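Local atomic coordinates of putative cell wall hydrolase phosphatase-associated protein (Clostridioides difficile, PDB entry 7CFL), a protein that acts as an autolysin, its C-terminal NlpC/P60 domain, the part described here, probably cutting peptide bonds of the cell wall as a cysteine endopeptidase. Residues A[100-110]-A[118-127]; A[40-48]-A[93-101]. All coordinates share one frame; numbering follows the deposited sequence. Where two conformers were deposited one is given.

Interaction 1: A[100-110]-A[118-127]; sequences YIGNGDMIHAS and TISNINSSYY
M106 and H108 each exchange two backbone hydrogen bonds with a partner, S120 and T118 respectively, which makes strands 105-110 and 118-121 an antiparallel beta hairpin at the edge of the NlpC/P60 sheet. On one face, M106 carries the packing. Its CG sits between the backbone N and the carbonyl carbon (chi1 57°), and the chain runs out extended from there, sliding the CE methyl between two rings: over the centre of the H108 imidazole and over a face of Y127, 3.8 Å from the latter's centroid, a CH-pi contact. The H108 ring is held at its edge as well, with NE2 hydrogen-bonded to S120 OG at 2.8 Å in the ring plane and ND1 bonded to H96 NE2, so both nitrogens fix its rotation. Y127 OH lies against CE1 of the same edge, 3.1 Å away.

On the other face, I119 CG1 packs on I107 CB, and its CD1 meets I101 CD1. At the type I' turn, G104 O takes the backbone N-H of I122 (2.7 Å), whose CD1 touches the Y100 ring. The N121 amide serves three partners: OD1 accepts from N123 N in an Asx turn, while ND2 reaches N103 O on an in-plane lone pair at 3.0 Å and, also at 3.0 Å, D105 OD1 from above the carboxylate plane.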
loop_
_atom_site.group_PDB
_atom_site.type_symbol
_atom_site.label_atom_id
_atom_site.label_comp_id
_atom_site.label_asym_id
_atom_site.label_seq_id
_atom_site.Cartn_x
_atom_site.Cartn_y
_atom_site.Cartn_z
ATOM N N TYR A 100 3.555 4.621 0.016
ATOM C CA TYR A 100 3.698 6.089 -0.072
ATOM C C TYR A 100 4.767 6.489 -1.107
ATOM O O TYR A 100 5.909 5.922 -1.120
ATOM C CB TYR A 100 3.971 6.618 1.328
ATOM C CG TYR A 100 3.876 8.119 1.396
ATOM C CD1 TYR A 100 2.636 8.734 1.381
ATOM C CD2 TYR A 100 5.013 8.929 1.397
ATOM C CE1 TYR A 100 2.507 10.121 1.489
ATOM C CE2 TYR A 100 4.893 10.315 1.457
ATOM C CZ TYR A 100 3.644 10.910 1.466
ATOM O OH TYR A 100 3.512 12.277 1.493
ATOM N N ILE A 101 4.441 7.509 -1.914
ATOM C CA ILE A 101 5.374 8.040 -2.949
ATOM C C ILE A 101 5.786 9.456 -2.559
ATOM O O ILE A 101 7.020 9.722 -2.447
ATOM C CB ILE A 101 4.849 7.806 -4.393
ATOM C CG1 ILE A 101 3.519 8.465 -4.764
ATOM C CG2 ILE A 101 4.733 6.307 -4.597
ATOM C CD1 ILE A 101 2.917 7.917 -6.059
ATOM N N GLY A 102 4.836 10.301 -2.228
ATOM C CA GLY A 102 5.175 11.646 -1.724
ATOM C C GLY A 102 4.105 12.614 -2.123
ATOM O O GLY A 102 3.296 12.256 -3.009
ATOM N N ASN A 103 4.060 13.786 -1.488
ATOM C CA ASN A 103 3.017 14.790 -1.816
ATOM C C ASN A 103 1.624 14.220 -1.497
ATOM O O ASN A 103 0.662 14.655 -2.169
ATOM C CB ASN A 103 3.142 15.218 -3.281
ATOM C CG ASN A 103 4.446 15.948 -3.527
ATOM O OD1 ASN A 103 5.345 15.443 -4.199
ATOM N ND2 ASN A 103 4.568 17.121 -2.930
ATOM N N GLY A 104 1.518 13.294 -0.522
ATOM C CA GLY A 104 0.259 12.620 -0.136
ATOM C C GLY A 104 -0.095 11.433 -1.018
ATOM O O GLY A 104 -1.002 10.705 -0.625
ATOM N N ASP A 105 0.600 11.264 -2.138
ATOM C CA ASP A 105 0.270 10.225 -3.149
ATOM C C ASP A 105 0.702 8.850 -2.627
ATOM O O ASP A 105 1.786 8.727 -2.032
ATOM C CB ASP A 105 0.915 10.565 -4.489
ATOM C CG ASP A 105 0.170 11.615 -5.296
ATOM O OD1 ASP A 105 -1.011 11.866 -5.003
ATOM O OD2 ASP A 105 0.783 12.198 -6.185
ATOM N N MET A 106 -0.115 7.820 -2.869
ATOM C CA MET A 106 0.335 6.426 -2.702
ATOM C C MET A 106 -0.015 5.657 -3.976
ATOM O O MET A 106 -0.998 6.022 -4.654
ATOM C CB MET A 106 -0.344 5.722 -1.525
ATOM C CG MET A 106 -1.881 5.712 -1.612
ATOM S SD MET A 106 -2.586 4.768 -0.279
ATOM C CE MET A 106 -4.329 4.998 -0.564
ATOM N N ILE A 107 0.781 4.652 -4.245
ATOM C CA ILE A 107 0.420 3.660 -5.295
ATOM C C ILE A 107 -0.188 2.441 -4.596
ATOM O O ILE A 107 0.348 1.989 -3.595
ATOM C CB ILE A 107 1.604 3.334 -6.210
ATOM C CG1 ILE A 107 1.186 2.417 -7.393
ATOM C CG2 ILE A 107 2.740 2.702 -5.431
ATOM C CD1 ILE A 107 2.167 2.485 -8.533
ATOM N N HIS A 108 -1.229 1.839 -5.196
ATOM C CA HIS A 108 -1.948 0.726 -4.532
ATOM C C HIS A 108 -2.788 -0.021 -5.552
ATOM O O HIS A 108 -3.112 0.543 -6.607
ATOM C CB HIS A 108 -2.802 1.193 -3.337
ATOM C CG HIS A 108 -3.874 2.172 -3.661
ATOM N ND1 HIS A 108 -5.146 2.090 -3.115
ATOM C CD2 HIS A 108 -3.907 3.215 -4.514
ATOM C CE1 HIS A 108 -5.885 3.072 -3.580
ATOM N NE2 HIS A 108 -5.153 3.773 -4.436
ATOM N N ALA A 109 -3.231 -1.182 -5.133
ATOM C CA ALA A 109 -4.163 -2.001 -5.933
ATOM C C ALA A 109 -5.565 -1.641 -5.407
ATOM O O ALA A 109 -5.954 -2.139 -4.326
ATOM C CB ALA A 109 -3.809 -3.416 -5.713
ATOM N N SER A 110 -6.273 -0.735 -6.071
ATOM C CA SER A 110 -7.527 -0.158 -5.538
ATOM C C SER A 110 -8.678 -1.103 -5.870
ATOM O O SER A 110 -8.918 -1.333 -7.065
ATOM C CB SER A 110 -7.787 1.213 -6.069
ATOM O OG SER A 110 -9.140 1.550 -5.843
ATOM N N THR A 118 -3.243 1.854 -9.188
ATOM C CA THR A 118 -3.508 3.268 -9.503
ATOM C C THR A 118 -2.826 4.092 -8.420
ATOM O O THR A 118 -2.268 3.509 -7.460
ATOM C CB THR A 118 -5.007 3.597 -9.573
ATOM O OG1 THR A 118 -5.145 4.903 -10.131
ATOM C CG2 THR A 118 -5.717 3.568 -8.235
ATOM N N ILE A 119 -2.937 5.393 -8.591
ATOM C CA ILE A 119 -2.370 6.374 -7.623
ATOM C C ILE A 119 -3.526 7.183 -7.028
ATOM O O ILE A 119 -4.379 7.689 -7.803
ATOM C CB ILE A 119 -1.308 7.232 -8.325
ATOM C CG1 ILE A 119 -0.037 6.419 -8.592
ATOM C CG2 ILE A 119 -1.006 8.485 -7.508
ATOM C CD1 ILE A 119 0.894 7.052 -9.591
ATOM N N SER A 120 -3.530 7.326 -5.701
ATOM C CA SER A 120 -4.553 8.067 -4.929
ATOM C C SER A 120 -3.813 8.864 -3.853
ATOM O O SER A 120 -2.630 8.538 -3.594
ATOM C CB SER A 120 -5.572 7.172 -4.291
ATOM O OG SER A 120 -6.109 6.249 -5.217
ATOM N N ASN A 121 -4.482 9.876 -3.311
ATOM C CA ASN A 121 -3.912 10.809 -2.311
ATOM C C ASN A 121 -4.478 10.469 -0.918
ATOM O O ASN A 121 -5.690 10.499 -0.710
ATOM C CB ASN A 121 -4.144 12.255 -2.744
ATOM C CG ASN A 121 -3.182 13.173 -2.035
ATOM O OD1 ASN A 121 -3.370 13.437 -0.857
ATOM N ND2 ASN A 121 -2.115 13.564 -2.723
ATOM N N ILE A 122 -3.610 10.194 0.044
ATOM C CA ILE A 122 -4.033 9.833 1.431
ATOM C C ILE A 122 -4.732 11.038 2.103
ATOM O O ILE A 122 -5.397 10.800 3.122
ATOM C CB ILE A 122 -2.830 9.286 2.230
ATOM C CG1 ILE A 122 -1.886 10.394 2.707
ATOM C CG2 ILE A 122 -2.098 8.199 1.433
ATOM C CD1 ILE A 122 -0.720 9.895 3.501
ATOM N N ASN A 123 -4.631 12.259 1.552
ATOM C CA ASN A 123 -5.228 13.490 2.134
ATOM C C ASN A 123 -6.616 13.742 1.541
ATOM O O ASN A 123 -7.324 14.638 2.060
ATOM C CB ASN A 123 -4.335 14.721 1.963
ATOM C CG ASN A 123 -2.980 14.539 2.607
ATOM O OD1 ASN A 123 -2.899 14.180 3.782
ATOM N ND2 ASN A 123 -1.918 14.813 1.857
ATOM N N SER A 124 -7.010 12.988 0.514
ATOM C CA SER A 124 -8.363 13.068 -0.086
ATOM C C SER A 124 -9.384 12.736 1.008
ATOM O O SER A 124 -9.037 11.971 1.932
ATOM C CB SER A 124 -8.500 12.148 -1.261
ATOM O OG SER A 124 -8.624 10.823 -0.793
ATOM N N SER A 125 -10.592 13.284 0.907
ATOM C CA SER A 125 -11.675 13.091 1.905
ATOM C C SER A 125 -11.871 11.592 2.161
ATOM O O SER A 125 -11.987 11.216 3.345
ATOM C CB SER A 125 -12.959 13.772 1.489
ATOM O OG SER A 125 -13.475 13.225 0.284
ATOM N N TYR A 126 -11.848 10.768 1.107
ATOM C CA TYR A 126 -12.112 9.310 1.205
ATOM C C TYR A 126 -11.064 8.633 2.100
ATOM O O TYR A 126 -11.472 7.987 3.097
ATOM C CB TYR A 126 -12.203 8.646 -0.173
ATOM C CG TYR A 126 -12.601 7.189 -0.128
ATOM C CD1 TYR A 126 -13.584 6.739 0.748
ATOM C CD2 TYR A 126 -12.011 6.252 -0.968
ATOM C CE1 TYR A 126 -13.959 5.407 0.798
ATOM C CE2 TYR A 126 -12.376 4.912 -0.933
ATOM C CZ TYR A 126 -13.353 4.491 -0.045
ATOM O OH TYR A 126 -13.724 3.179 0.005
ATOM N N TYR A 127 -9.771 8.770 1.793
ATOM C CA TYR A 127 -8.702 8.021 2.514
ATOM C C TYR A 127 -8.391 8.646 3.885
ATOM O O TYR A 127 -8.160 7.874 4.828
ATOM C CB TYR A 127 -7.460 7.834 1.642
ATOM C CG TYR A 127 -7.721 6.960 0.438
ATOM C CD1 TYR A 127 -7.770 5.576 0.527
ATOM C CD2 TYR A 127 -7.949 7.530 -0.796
ATOM C CE1 TYR A 127 -8.019 4.789 -0.587
ATOM C CE2 TYR A 127 -8.207 6.761 -1.921
ATOM C CZ TYR A 127 -8.250 5.384 -1.814
ATOM O OH TYR A 127 -8.517 4.625 -2.921
#

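Interaction 2: A[40-48]-A[93-101]; sequences DCSGFTQYV and SVSHVGIYI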
loop_
_atom_site.group_PDB
_atom_site.type_symbol
_atom_site.label_atom_id
_atom_site.label_comp_id
_atom_site.label_asym_id
_atom_site.label_seq_id
_atom_site.Cartn_x
_atom_site.Cartn_y
_atom_site.Cartn_z
ATOM N N ASP A 40 -4.252 -8.061 -5.170
ATOM C CA ASP A 40 -5.067 -7.360 -4.154
ATOM C C ASP A 40 -4.115 -6.363 -3.478
ATOM O O ASP A 40 -2.925 -6.284 -3.873
ATOM C CB ASP A 40 -5.828 -8.331 -3.252
ATOM C CG ASP A 40 -4.982 -9.221 -2.358
ATOM O OD1 ASP A 40 -3.814 -8.851 -2.073
ATOM O OD2 ASP A 40 -5.500 -10.305 -1.961
ATOM N N CYS A 41 -4.601 -5.576 -2.531
ATOM C CA CYS A 41 -3.827 -4.393 -2.082
ATOM C C CYS A 41 -2.554 -4.878 -1.346
ATOM O O CYS A 41 -1.488 -4.407 -1.690
ATOM C CB CYS A 41 -4.734 -3.444 -1.313
ATOM S SG CYS A 41 -5.209 -4.074 0.312
ATOM N N SER A 42 -2.648 -5.891 -0.512
ATOM C CA SER A 42 -1.509 -6.454 0.249
ATOM C C SER A 42 -0.673 -7.379 -0.645
ATOM O O SER A 42 0.524 -7.481 -0.451
ATOM C CB SER A 42 -2.033 -7.178 1.461
ATOM O OG SER A 42 -2.961 -8.175 1.066
ATOM N N GLY A 43 -1.285 -8.045 -1.622
ATOM C CA GLY A 43 -0.501 -8.859 -2.565
ATOM C C GLY A 43 0.401 -7.989 -3.421
ATOM O O GLY A 43 1.530 -8.420 -3.742
ATOM N N PHE A 44 -0.070 -6.782 -3.744
ATOM C CA PHE A 44 0.673 -5.765 -4.509
ATOM C C PHE A 44 1.867 -5.304 -3.699
ATOM O O PHE A 44 3.006 -5.300 -4.181
ATOM C CB PHE A 44 -0.222 -4.569 -4.815
ATOM C CG PHE A 44 0.473 -3.450 -5.541
ATOM C CD1 PHE A 44 0.913 -3.596 -6.848
ATOM C CD2 PHE A 44 0.686 -2.240 -4.897
ATOM C CE1 PHE A 44 1.551 -2.549 -7.501
ATOM C CE2 PHE A 44 1.325 -1.200 -5.553
ATOM C CZ PHE A 44 1.743 -1.348 -6.855
ATOM N N THR A 45 1.621 -4.863 -2.472
ATOM C CA THR A 45 2.760 -4.397 -1.641
ATOM C C THR A 45 3.758 -5.536 -1.400
ATOM O O THR A 45 4.960 -5.299 -1.575
ATOM C CB THR A 45 2.292 -3.731 -0.352
ATOM O OG1 THR A 45 1.507 -4.626 0.435
ATOM C CG2 THR A 45 1.502 -2.485 -0.645
ATOM N N GLN A 46 3.299 -6.748 -1.048
ATOM C CA GLN A 46 4.226 -7.893 -0.892
ATOM C C GLN A 46 5.065 -8.066 -2.166
ATOM O O GLN A 46 6.279 -8.278 -2.052
ATOM C CB GLN A 46 3.499 -9.178 -0.500
ATOM C CG GLN A 46 4.432 -10.224 0.083
ATOM C CD GLN A 46 3.730 -11.536 0.292
ATOM O OE1 GLN A 46 3.179 -12.105 -0.665
ATOM N NE2 GLN A 46 3.822 -12.067 1.491
ATOM N N TYR A 47 4.418 -8.190 -3.332
ATOM C CA TYR A 47 5.110 -8.486 -4.603
ATOM C C TYR A 47 6.134 -7.390 -4.943
ATOM O O TYR A 47 7.319 -7.680 -5.302
ATOM C CB TYR A 47 4.066 -8.616 -5.703
ATOM C CG TYR A 47 4.654 -8.912 -7.062
ATOM C CD1 TYR A 47 5.019 -10.204 -7.437
ATOM C CD2 TYR A 47 4.800 -7.903 -7.997
ATOM C CE1 TYR A 47 5.537 -10.460 -8.697
ATOM C CE2 TYR A 47 5.311 -8.137 -9.254
ATOM C CZ TYR A 47 5.665 -9.427 -9.614
ATOM O OH TYR A 47 6.144 -9.644 -10.868
ATOM N N VAL A 48 5.721 -6.126 -4.776
ATOM C CA VAL A 48 6.606 -4.978 -5.108
ATOM C C VAL A 48 7.839 -5.064 -4.194
ATOM O O VAL A 48 8.951 -4.928 -4.708
ATOM C CB VAL A 48 5.869 -3.629 -4.959
ATOM C CG1 VAL A 48 6.844 -2.453 -4.818
ATOM C CG2 VAL A 48 4.879 -3.402 -6.089
ATOM N N SER A 93 -10.213 -2.251 12.199
ATOM C CA SER A 93 -9.286 -3.288 11.668
ATOM C C SER A 93 -8.703 -2.799 10.337
ATOM O O SER A 93 -9.469 -2.267 9.508
ATOM C CB SER A 93 -9.967 -4.626 11.515
ATOM O OG SER A 93 -9.072 -5.584 10.970
ATOM N N VAL A 94 -7.387 -2.916 10.165
ATOM C CA VAL A 94 -6.709 -2.568 8.890
ATOM C C VAL A 94 -7.197 -3.543 7.801
ATOM O O VAL A 94 -7.188 -4.755 8.048
ATOM C CB VAL A 94 -5.182 -2.598 9.049
ATOM C CG1 VAL A 94 -4.480 -2.537 7.701
ATOM C CG2 VAL A 94 -4.696 -1.484 9.983
ATOM N N SER A 95 -7.635 -2.995 6.675
ATOM C CA SER A 95 -8.201 -3.733 5.516
ATOM C C SER A 95 -7.603 -3.265 4.171
ATOM O O SER A 95 -7.980 -3.847 3.113
ATOM C CB SER A 95 -9.698 -3.580 5.524
ATOM O OG SER A 95 -10.062 -2.204 5.536
ATOM N N HIS A 96 -6.718 -2.258 4.173
ATOM C CA HIS A 96 -6.121 -1.709 2.927
ATOM C C HIS A 96 -4.709 -1.191 3.208
ATOM O O HIS A 96 -4.376 -0.831 4.371
ATOM C CB HIS A 96 -7.040 -0.644 2.305
ATOM C CG HIS A 96 -6.718 -0.331 0.881
ATOM N ND1 HIS A 96 -6.900 -1.256 -0.156
ATOM C CD2 HIS A 96 -6.206 0.785 0.321
ATOM C CE1 HIS A 96 -6.531 -0.694 -1.288
ATOM N NE2 HIS A 96 -6.092 0.564 -1.021
ATOM N N VAL A 97 -3.884 -1.182 2.179
ATOM C CA VAL A 97 -2.461 -0.755 2.261
ATOM C C VAL A 97 -2.070 -0.211 0.893
ATOM O O VAL A 97 -2.477 -0.798 -0.149
ATOM C CB VAL A 97 -1.531 -1.914 2.684
ATOM C CG1 VAL A 97 -1.598 -3.128 1.748
ATOM C CG2 VAL A 97 -0.090 -1.495 2.804
ATOM N N GLY A 98 -1.218 0.791 0.901
ATOM C CA GLY A 98 -0.574 1.398 -0.266
ATOM C C GLY A 98 0.869 1.702 0.046
ATOM O O GLY A 98 1.269 1.590 1.235
ATOM N N ILE A 99 1.633 2.047 -0.977
ATOM C CA ILE A 99 3.064 2.430 -0.863
ATOM C C ILE A 99 3.112 3.936 -1.024
ATOM O O ILE A 99 2.682 4.456 -2.043
ATOM C CB ILE A 99 3.965 1.726 -1.900
ATOM C CG1 ILE A 99 3.854 0.205 -1.793
ATOM C CG2 ILE A 99 5.401 2.208 -1.801
ATOM C CD1 ILE A 99 4.521 -0.556 -2.921
ATOM N N TYR A 100 3.555 4.621 0.016
ATOM C CA TYR A 100 3.698 6.089 -0.072
ATOM C C TYR A 100 4.767 6.489 -1.107
ATOM O O TYR A 100 5.909 5.922 -1.120
ATOM C CB TYR A 100 3.971 6.618 1.328
ATOM C CG TYR A 100 3.876 8.119 1.396
ATOM C CD1 TYR A 100 2.636 8.734 1.381
ATOM C CD2 TYR A 100 5.013 8.929 1.397
ATOM C CE1 TYR A 100 2.507 10.121 1.489
ATOM C CE2 TYR A 100 4.893 10.315 1.457
ATOM C CZ TYR A 100 3.644 10.910 1.466
ATOM O OH TYR A 100 3.512 12.277 1.493
ATOM N N ILE A 101 4.441 7.509 -1.914
ATOM C CA ILE A 101 5.374 8.040 -2.949
ATOM C C ILE A 101 5.786 9.456 -2.559
ATOM O O ILE A 101 7.020 9.722 -2.447
ATOM C CB ILE A 101 4.849 7.806 -4.393
ATOM C CG1 ILE A 101 3.519 8.465 -4.764
ATOM C CG2 ILE A 101 4.733 6.307 -4.597
ATOM C CD1 ILE A 101 2.917 7.917 -6.059
HETATM O O HOH W 1 -1.885 -1.848 -2.505
#
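C41, the first residue of helix 41-48, presses its side chain obliquely against the H96 imidazole on strand 96-101; SG comes close to H96 ND1, but the exact spacing is doubtful because both residues were modelled in two conformers. With H108 beyond H96, this is consistent with the Cys-His-His catalytic triad of NlpC/P60 peptidases, the cysteine standing at a helix N terminus as in papain-like folds. D40 N-caps that helix, its OD1 accepting from G43 N at 2.7 Å, and a bound citrate, probably from crystallisation, hydrogen-bonds to C41 N and S42 OG.

Behind the thiol, helix and strand run 35° apart and pack through apolar groups. A chi1 of 58° places V97 CG1 between its own backbone N and carbonyl carbon, where it rests on S42 CA (3.6 Å) and near T45 OG1, a hydroxyl whose main partner is Q64. T45 CG2 slides past I99 CG1. Farther along, I99 and V48 meet tip to tip, CD1 to CG1 at 3.5 Å, while CE2 of F44 touches the same CD1 methyl, the two side chains crossing at about a right angle. One water ties the two backbones, donating to C41 O at 2.7 Å and to V97 O at 2.6 Å.

In the fold
From the N terminus, interaction 2 comes first: helix 41-53 lies against strand 96-102, closing a long loop that contains helix 61-64 and strands 69-71 and 81-84. Interaction 1 follows in series, as the chain turns at 102-105 into strand 105-110 and, after a short connection, returns as edge strand 118-121. Neither encloses nor crosses the other, but they share Y100 and I101, and strands 96-102 and 105-110 are neighbours in the sheet, linked for instance from I107 N to I99 O. H96 and H108 meet where the two contacts touch, their hydrogen bond being probable, so the helix start and the hairpin converge on one probable active site.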